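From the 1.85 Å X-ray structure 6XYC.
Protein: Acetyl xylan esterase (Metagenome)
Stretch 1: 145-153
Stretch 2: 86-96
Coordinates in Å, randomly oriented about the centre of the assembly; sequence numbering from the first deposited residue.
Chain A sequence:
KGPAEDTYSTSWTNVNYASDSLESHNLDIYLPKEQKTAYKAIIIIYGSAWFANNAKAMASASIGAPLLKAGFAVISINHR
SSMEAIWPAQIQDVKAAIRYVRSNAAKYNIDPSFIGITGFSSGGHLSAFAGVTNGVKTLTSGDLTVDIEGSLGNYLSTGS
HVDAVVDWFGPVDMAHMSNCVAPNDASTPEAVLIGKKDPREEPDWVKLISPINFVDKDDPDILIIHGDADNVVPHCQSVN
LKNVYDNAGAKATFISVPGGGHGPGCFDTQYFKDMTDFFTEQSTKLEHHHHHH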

# COMPACT_ATOMS: atom_id res chain seq x y z
N THR A 145 14.66 -10.78 -13.03
CA THR A 145 14.88 -9.45 -12.45
C THR A 145 13.69 -8.58 -12.79
O THR A 145 13.30 -8.47 -13.95
CB THR A 145 16.16 -8.80 -12.99
OG1 THR A 145 17.30 -9.60 -12.63
CG2 THR A 145 16.32 -7.40 -12.40
N VAL A 146 13.11 -7.95 -11.76
CA VAL A 146 11.98 -7.03 -11.94
C VAL A 146 12.41 -5.62 -11.56
O VAL A 146 13.13 -5.41 -10.58
CB VAL A 146 10.74 -7.47 -11.13
CG1 VAL A 146 10.20 -8.79 -11.65
CG2 VAL A 146 11.08 -7.55 -9.65
N ASP A 147 11.94 -4.66 -12.35
CA ASP A 147 12.22 -3.24 -12.13
C ASP A 147 11.15 -2.68 -11.20
O ASP A 147 10.00 -2.50 -11.60
CB ASP A 147 12.25 -2.51 -13.47
CG ASP A 147 12.55 -1.04 -13.33
OD1 ASP A 147 12.77 -0.56 -12.20
OD2 ASP A 147 12.58 -0.35 -14.38
N ILE A 148 11.54 -2.40 -9.96
CA ILE A 148 10.59 -1.95 -8.95
C ILE A 148 10.33 -0.45 -9.08
O ILE A 148 9.18 -0.00 -9.13
CB ILE A 148 11.11 -2.31 -7.54
CG1 ILE A 148 11.16 -3.83 -7.37
CG2 ILE A 148 10.24 -1.66 -6.47
CD1 ILE A 148 9.86 -4.54 -7.63
N GLU A 149 11.40 0.35 -9.12
CA GLU A 149 11.26 1.80 -9.22
C GLU A 149 10.52 2.20 -10.48
O GLU A 149 9.62 3.05 -10.44
CB GLU A 149 12.63 2.46 -9.17
CG GLU A 149 12.63 3.96 -9.40
CD GLU A 149 12.07 4.73 -8.22
OE1 GLU A 149 11.81 4.11 -7.17
OE2 GLU A 149 11.92 5.97 -8.35
N GLY A 150 10.88 1.62 -11.62
CA GLY A 150 10.25 1.95 -12.88
C GLY A 150 10.66 3.32 -13.40
O GLY A 150 11.44 4.06 -12.79
N SER A 151 10.10 3.65 -14.56
CA SER A 151 10.42 4.88 -15.27
C SER A 151 9.17 5.65 -15.67
O SER A 151 9.21 6.45 -16.61
CB SER A 151 11.25 4.60 -16.52
OG SER A 151 12.59 4.26 -16.22
N LEU A 152 8.06 5.44 -14.97
CA LEU A 152 6.80 6.05 -15.36
C LEU A 152 6.75 7.52 -14.98
O LEU A 152 7.16 7.92 -13.89
CB LEU A 152 5.64 5.31 -14.69
CG LEU A 152 5.28 3.89 -15.11
CD1 LEU A 152 4.05 3.45 -14.33
CD2 LEU A 152 5.05 3.81 -16.60
N GLY A 153 6.23 8.33 -15.90
CA GLY A 153 5.96 9.72 -15.59
C GLY A 153 7.18 10.61 -15.73
O GLY A 153 8.24 10.22 -16.24
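Stretch 2 (86-96) IWPAQIQDVKA

Stretch 2 runs from an irregular lead-in, Ile86 to Pro88, into a helix that begins at Ala89 and continues past Ala96; it lies along the last residues of a strand, Thr145 to Asp147, and the loop that follows. The two stretches advance in the same sense: Val146 meets Trp87 and Pro88, the CA atoms of Gly150 and Gln92 are 5.1 Å apart, and those of Leu152 and Ala96 are 5.9 Å apart. Trp87 meets Val146 obliquely, its CD1 4.4 Å from Val146 CG1. Pro88, joined to Trp87 by a cis peptide bond, takes the N-cap position; its CA-to-CB bond points toward stretch 1, and its CG lies 4.0 Å from Val146 CB and 3.2 Å from Asp147 O. Ala89 points away from stretch 1, and Gln90 and Val94 are out of its reach. Ile91 points toward the loop and packs its CG2 3.9 Å from Ile148 CD1. Gln92 supplies the direct hydrogen bond: its NE2 donates to Asp147 O at 2.7 Å, nearly linear at 173°. Gln92 CD lies 3.4 Å from Gly150 CA, so close that a CB on Gly150 would clash with it; the positive phi of Gly150 also favours glycine. A water donates to Gln92 OE1 (2.8 Å) and accepts from Ser151 N (2.8 Å). Another donates to both Gln92 O (2.9 Å) and Glu149 O (2.7 Å), tying the helix backbone to the loop. Asp93 points its CB away, yet its OD1 comes within 3.0 Å of Leu152 CD1, a tight contact without a hydrogen bond. Lys95 lays its aliphatic chain along the loop, CE 3.8 Å from Ile148 CG2 and CB 3.7 Å from Glu149 O; a water links its NZ to Glu149 OE1, at 2.8 and 2.7 Å. Ala96 closes the contact with its CB 4.0 Å from Leu152 CB.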

# COMPACT_ATOMS: atom_id res chain seq x y z
N ILE A 86 1.21 -7.09 -16.07
CA ILE A 86 1.62 -8.01 -15.01
C ILE A 86 2.69 -7.34 -14.15
O ILE A 86 3.21 -6.28 -14.50
CB ILE A 86 2.12 -9.36 -15.58
CG1 ILE A 86 3.38 -9.20 -16.42
CG2 ILE A 86 1.01 -10.01 -16.41
CD1 ILE A 86 4.12 -10.50 -16.64
N TRP A 87 2.98 -7.95 -13.01
CA TRP A 87 4.04 -7.48 -12.13
C TRP A 87 5.31 -7.22 -12.94
O TRP A 87 5.67 -8.03 -13.80
CB TRP A 87 4.29 -8.54 -11.05
CG TRP A 87 5.11 -8.14 -9.88
CD1 TRP A 87 6.36 -8.59 -9.57
CD2 TRP A 87 4.73 -7.27 -8.81
NE1 TRP A 87 6.79 -8.03 -8.40
CE2 TRP A 87 5.80 -7.21 -7.90
CE3 TRP A 87 3.58 -6.52 -8.54
CZ2 TRP A 87 5.77 -6.44 -6.74
CZ3 TRP A 87 3.55 -5.74 -7.39
CH2 TRP A 87 4.64 -5.71 -6.51
N PRO A 88 6.04 -6.13 -12.67
CA PRO A 88 5.88 -5.18 -11.55
C PRO A 88 5.12 -3.88 -11.86
O PRO A 88 5.39 -2.87 -11.22
CB PRO A 88 7.32 -4.84 -11.20
CG PRO A 88 8.02 -4.85 -12.59
CD PRO A 88 7.28 -5.87 -13.44
N ALA A 89 4.21 -3.92 -12.83
CA ALA A 89 3.46 -2.72 -13.17
C ALA A 89 2.88 -2.05 -11.93
O ALA A 89 2.96 -0.83 -11.77
CB ALA A 89 2.35 -3.05 -14.17
N GLN A 90 2.31 -2.85 -11.03
CA GLN A 90 1.54 -2.29 -9.93
C GLN A 90 2.42 -1.52 -8.95
O GLN A 90 2.02 -0.46 -8.45
CB GLN A 90 0.78 -3.41 -9.22
CG GLN A 90 -0.39 -3.98 -10.02
CD GLN A 90 0.05 -4.87 -11.16
OE1 GLN A 90 1.12 -5.48 -11.12
NE2 GLN A 90 -0.77 -4.94 -12.21
N ILE A 91 3.61 -2.04 -8.64
CA ILE A 91 4.48 -1.29 -7.73
C ILE A 91 5.14 -0.11 -8.45
O ILE A 91 5.38 0.93 -7.83
CB ILE A 91 5.52 -2.23 -7.08
CG1 ILE A 91 6.32 -1.49 -6.02
CG2 ILE A 91 6.44 -2.83 -8.13
CD1 ILE A 91 5.47 -0.86 -4.91
N GLN A 92 5.40 -0.24 -9.75
CA GLN A 92 5.88 0.91 -10.51
C GLN A 92 4.85 2.03 -10.51
O GLN A 92 5.19 3.21 -10.46
CB GLN A 92 6.22 0.50 -11.94
CG GLN A 92 7.51 -0.27 -12.09
CD GLN A 92 7.93 -0.40 -13.54
OE1 GLN A 92 7.37 0.25 -14.42
NE2 GLN A 92 8.91 -1.25 -13.79
N ASP A 93 3.56 1.67 -10.57
CA ASP A 93 2.51 2.67 -10.48
C ASP A 93 2.55 3.38 -9.14
O ASP A 93 2.51 4.61 -9.07
CB ASP A 93 1.15 2.01 -10.70
CG ASP A 93 0.94 1.56 -12.13
OD1 ASP A 93 1.73 1.98 -13.01
OD2 ASP A 93 -0.01 0.78 -12.39
N VAL A 94 2.63 2.61 -8.05
CA VAL A 94 2.70 3.20 -6.72
C VAL A 94 3.90 4.13 -6.61
O VAL A 94 3.79 5.26 -6.12
CB VAL A 94 2.75 2.09 -5.64
CG1 VAL A 94 2.94 2.72 -4.26
CG2 VAL A 94 1.50 1.24 -5.70
N LYS A 95 5.07 3.67 -7.08
CA LYS A 95 6.27 4.50 -6.98
C LYS A 95 6.09 5.81 -7.75
O LYS A 95 6.49 6.88 -7.27
CB LYS A 95 7.48 3.72 -7.51
CG LYS A 95 7.78 2.45 -6.72
CD LYS A 95 8.59 2.72 -5.46
CE LYS A 95 8.85 1.44 -4.69
NZ LYS A 95 9.96 1.57 -3.70
N ALA A 96 5.47 5.75 -8.92
CA ALA A 96 5.23 6.96 -9.70
C ALA A 96 4.29 7.90 -8.98
O ALA A 96 4.48 9.12 -9.00
CB ALA A 96 4.67 6.60 -11.08
O HOH W 1 7.55 3.96 -11.93
O HOH W 2 8.84 1.74 -16.24
O HOH W 3 12.22 2.32 -5.19